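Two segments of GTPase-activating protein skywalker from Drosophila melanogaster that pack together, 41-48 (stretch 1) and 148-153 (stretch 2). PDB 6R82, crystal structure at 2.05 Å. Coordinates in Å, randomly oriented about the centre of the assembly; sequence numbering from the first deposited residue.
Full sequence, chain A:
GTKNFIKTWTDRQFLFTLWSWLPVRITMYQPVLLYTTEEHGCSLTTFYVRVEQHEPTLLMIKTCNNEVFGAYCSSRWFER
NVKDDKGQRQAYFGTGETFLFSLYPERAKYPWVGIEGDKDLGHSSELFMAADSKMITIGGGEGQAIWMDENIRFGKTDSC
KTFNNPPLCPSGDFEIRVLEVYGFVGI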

# COMPACT_ATOMS: atom_id res chain seq x y z
N GLY A 41 0.21 -16.84 6.55
CA GLY A 41 1.44 -16.53 7.24
C GLY A 41 1.48 -15.06 7.56
O GLY A 41 0.59 -14.28 7.22
N CYS A 42 2.54 -14.68 8.24
CA CYS A 42 2.63 -13.30 8.68
C CYS A 42 4.12 -12.93 8.69
O CYS A 42 4.77 -12.87 9.74
N SER A 43 4.65 -12.68 7.49
CA SER A 43 6.05 -12.32 7.33
C SER A 43 6.25 -11.70 5.95
O SER A 43 5.54 -12.03 5.00
N LEU A 44 7.26 -10.82 5.85
CA LEU A 44 7.59 -10.26 4.55
C LEU A 44 7.96 -11.35 3.57
O LEU A 44 7.62 -11.25 2.39
N THR A 45 8.61 -12.42 4.04
CA THR A 45 9.02 -13.51 3.16
C THR A 45 7.82 -14.17 2.47
O THR A 45 7.84 -14.41 1.26
N THR A 46 6.76 -14.49 3.23
CA THR A 46 5.58 -15.06 2.57
C THR A 46 4.81 -14.01 1.79
O THR A 46 4.21 -14.33 0.76
N PHE A 47 4.83 -12.76 2.25
CA PHE A 47 4.23 -11.65 1.50
C PHE A 47 4.82 -11.54 0.09
O PHE A 47 4.07 -11.49 -0.90
N TYR A 48 6.15 -11.51 -0.02
CA TYR A 48 6.79 -11.36 -1.33
C TYR A 48 6.45 -12.54 -2.24
O TYR A 48 6.12 -12.35 -3.41
N MET A 148 6.31 -0.81 7.94
CA MET A 148 5.93 -2.05 8.60
C MET A 148 7.13 -2.97 8.71
O MET A 148 8.01 -2.96 7.84
N ASP A 149 7.17 -3.77 9.77
CA ASP A 149 8.35 -4.58 10.05
C ASP A 149 8.24 -5.95 9.39
O ASP A 149 7.23 -6.31 8.77
N GLU A 150 9.32 -6.73 9.52
CA GLU A 150 9.46 -8.00 8.81
C GLU A 150 8.48 -9.06 9.28
O GLU A 150 8.33 -10.08 8.60
N ASN A 151 7.83 -8.85 10.42
CA ASN A 151 6.84 -9.80 10.93
C ASN A 151 5.42 -9.37 10.62
O ASN A 151 4.49 -10.11 10.95
N ILE A 152 5.24 -8.21 9.97
CA ILE A 152 3.94 -7.62 9.68
C ILE A 152 3.12 -7.57 10.96
O ILE A 152 1.90 -7.83 10.96
N ARG A 153 3.79 -7.24 12.07
CA ARG A 153 3.13 -7.12 13.36
C ARG A 153 3.05 -5.67 13.83
O ARG A 153 1.97 -5.21 14.20

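I152 is the residue around which this contact is built. Its CA-to-CB bond points toward stretch 1, and with chi1 at -40° (m) and chi2 t the side chain extends CD1 into the start of the helix. There CD1 lies 4.1 Å from L44 CD2 and 4.1 Å from F47 CB, and it also comes within 3.7 Å of the backbone atom S43 O. The backbone of I152 adopts positive phi and psi (51/39), an uncommon conformation for a beta-branched residue.

The helix supplies two apolar partners one turn apart. L44, in the m,t rotamer, leaves the backbone sideways, and its branched end spans more than one neighbour: CD2 meets I152, CD1 lies 4.3 Å from E150 CB, and CG sits 3.9 Å from D149 O. F47 points toward stretch 2 with chi1 t, but its contribution is small; I152 CD1 approaches its ring obliquely. Nearer the root of the I152 side chain, C42 adds a more exposed apolar contact, SG to I152 CB at 4.1 Å, with chi1 between wells at -148°. M148 also directs its CB toward stretch 1, yet M148 CB stays 6.0 Å from L44 CD2.

Outward from this cluster, the polar contacts run through the backbone. L44 N donates a hydrogen bond to E150 O (3.0 Å, 164°), so an amide in the first turn of the helix finds its acceptor in the turn. S43 CA makes a CA-H...O contact with the same oxygen at 3.4 Å. Water 1 completes the setting: it accepts from T45 N at 3.1 Å and donates to E150 O at 3.2 Å, linking the next helical amide to the same carbonyl. The rule is economical: one turn carbonyl serves two helix-start amides, one directly and one through a water.

S43, chi1 p, occupies the N-cap position with its CA-to-CB bond pointing away from stretch 2, although CB still touches it; S43 OG lies 3.2 Å from T46 N. In the type I turn from D149 to I152, D149 takes chi1 p and its OD1 accepts from N151 N at 2.9 Å and R153 N at 3.2 Å, bracing the loop that presents I152.

At the edge, N151 (m) points away, and E150 (p,t) starts sideways before its end leads off to a partner elsewhere in the structure. C42 O and N151 O approach to 3.0 Å as two acceptors.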

# COMPACT_ATOMS: atom_id res chain seq x y z
CB CYS A 42 1.97 -13.11 10.04
SG CYS A 42 1.24 -11.49 10.26
CB SER A 43 6.97 -13.53 7.48
OG SER A 43 6.69 -14.49 6.47
CB LEU A 44 8.72 -9.24 4.70
CG LEU A 44 8.26 -7.94 5.36
CD1 LEU A 44 9.33 -6.89 5.25
CD2 LEU A 44 6.97 -7.42 4.73
CB THR A 45 9.82 -14.54 3.96
OG1 THR A 45 11.00 -13.91 4.50
CG2 THR A 45 10.23 -15.69 3.05
CB THR A 46 4.67 -15.76 3.58
OG1 THR A 46 4.21 -14.82 4.57
CG2 THR A 46 5.41 -16.90 4.28
CB PHE A 47 4.44 -10.35 2.30
CG PHE A 47 4.01 -9.09 1.58
CD1 PHE A 47 4.90 -8.41 0.76
CD2 PHE A 47 2.75 -8.55 1.79
CE1 PHE A 47 4.52 -7.23 0.13
CE2 PHE A 47 2.36 -7.37 1.17
CZ PHE A 47 3.25 -6.71 0.33
CB TYR A 48 8.31 -11.25 -1.19
CG TYR A 48 8.77 -10.00 -0.50
CD1 TYR A 48 8.19 -8.77 -0.79
CD2 TYR A 48 9.79 -10.04 0.46
CE1 TYR A 48 8.61 -7.61 -0.15
CE2 TYR A 48 10.22 -8.88 1.10
CZ TYR A 48 9.62 -7.68 0.80
OH TYR A 48 10.04 -6.54 1.44
CB MET A 148 4.79 -2.75 7.85
CG MET A 148 3.44 -2.05 7.95
SD MET A 148 2.09 -3.04 7.24
CE MET A 148 2.50 -2.85 5.49
CB ASP A 149 8.58 -4.70 11.58
CG ASP A 149 7.53 -5.57 12.31
OD1 ASP A 149 6.86 -6.44 11.71
OD2 ASP A 149 7.39 -5.37 13.54
CB GLU A 150 10.89 -8.53 8.96
CG GLU A 150 11.22 -9.04 10.36
CD GLU A 150 12.71 -9.27 10.58
OE1 GLU A 150 13.11 -10.44 10.75
OE2 GLU A 150 13.48 -8.28 10.59
CB ASN A 151 7.01 -9.99 12.44
CG ASN A 151 8.40 -10.46 12.81
OD1 ASN A 151 9.14 -9.78 13.51
ND2 ASN A 151 8.77 -11.64 12.31
CB ILE A 152 3.20 -8.38 8.55
CG1 ILE A 152 4.19 -8.79 7.46
CG2 ILE A 152 2.12 -7.50 7.93
CD1 ILE A 152 3.54 -9.19 6.14
CB ARG A 153 3.86 -7.98 14.40
CG ARG A 153 3.59 -7.55 15.83
CD ARG A 153 4.14 -8.55 16.85
NE ARG A 153 3.40 -9.81 16.90
CZ ARG A 153 2.08 -9.93 17.11
NH1 ARG A 153 1.31 -8.87 17.34
NH2 ARG A 153 1.53 -11.14 17.13
O HOH W 1 10.09 -12.05 6.74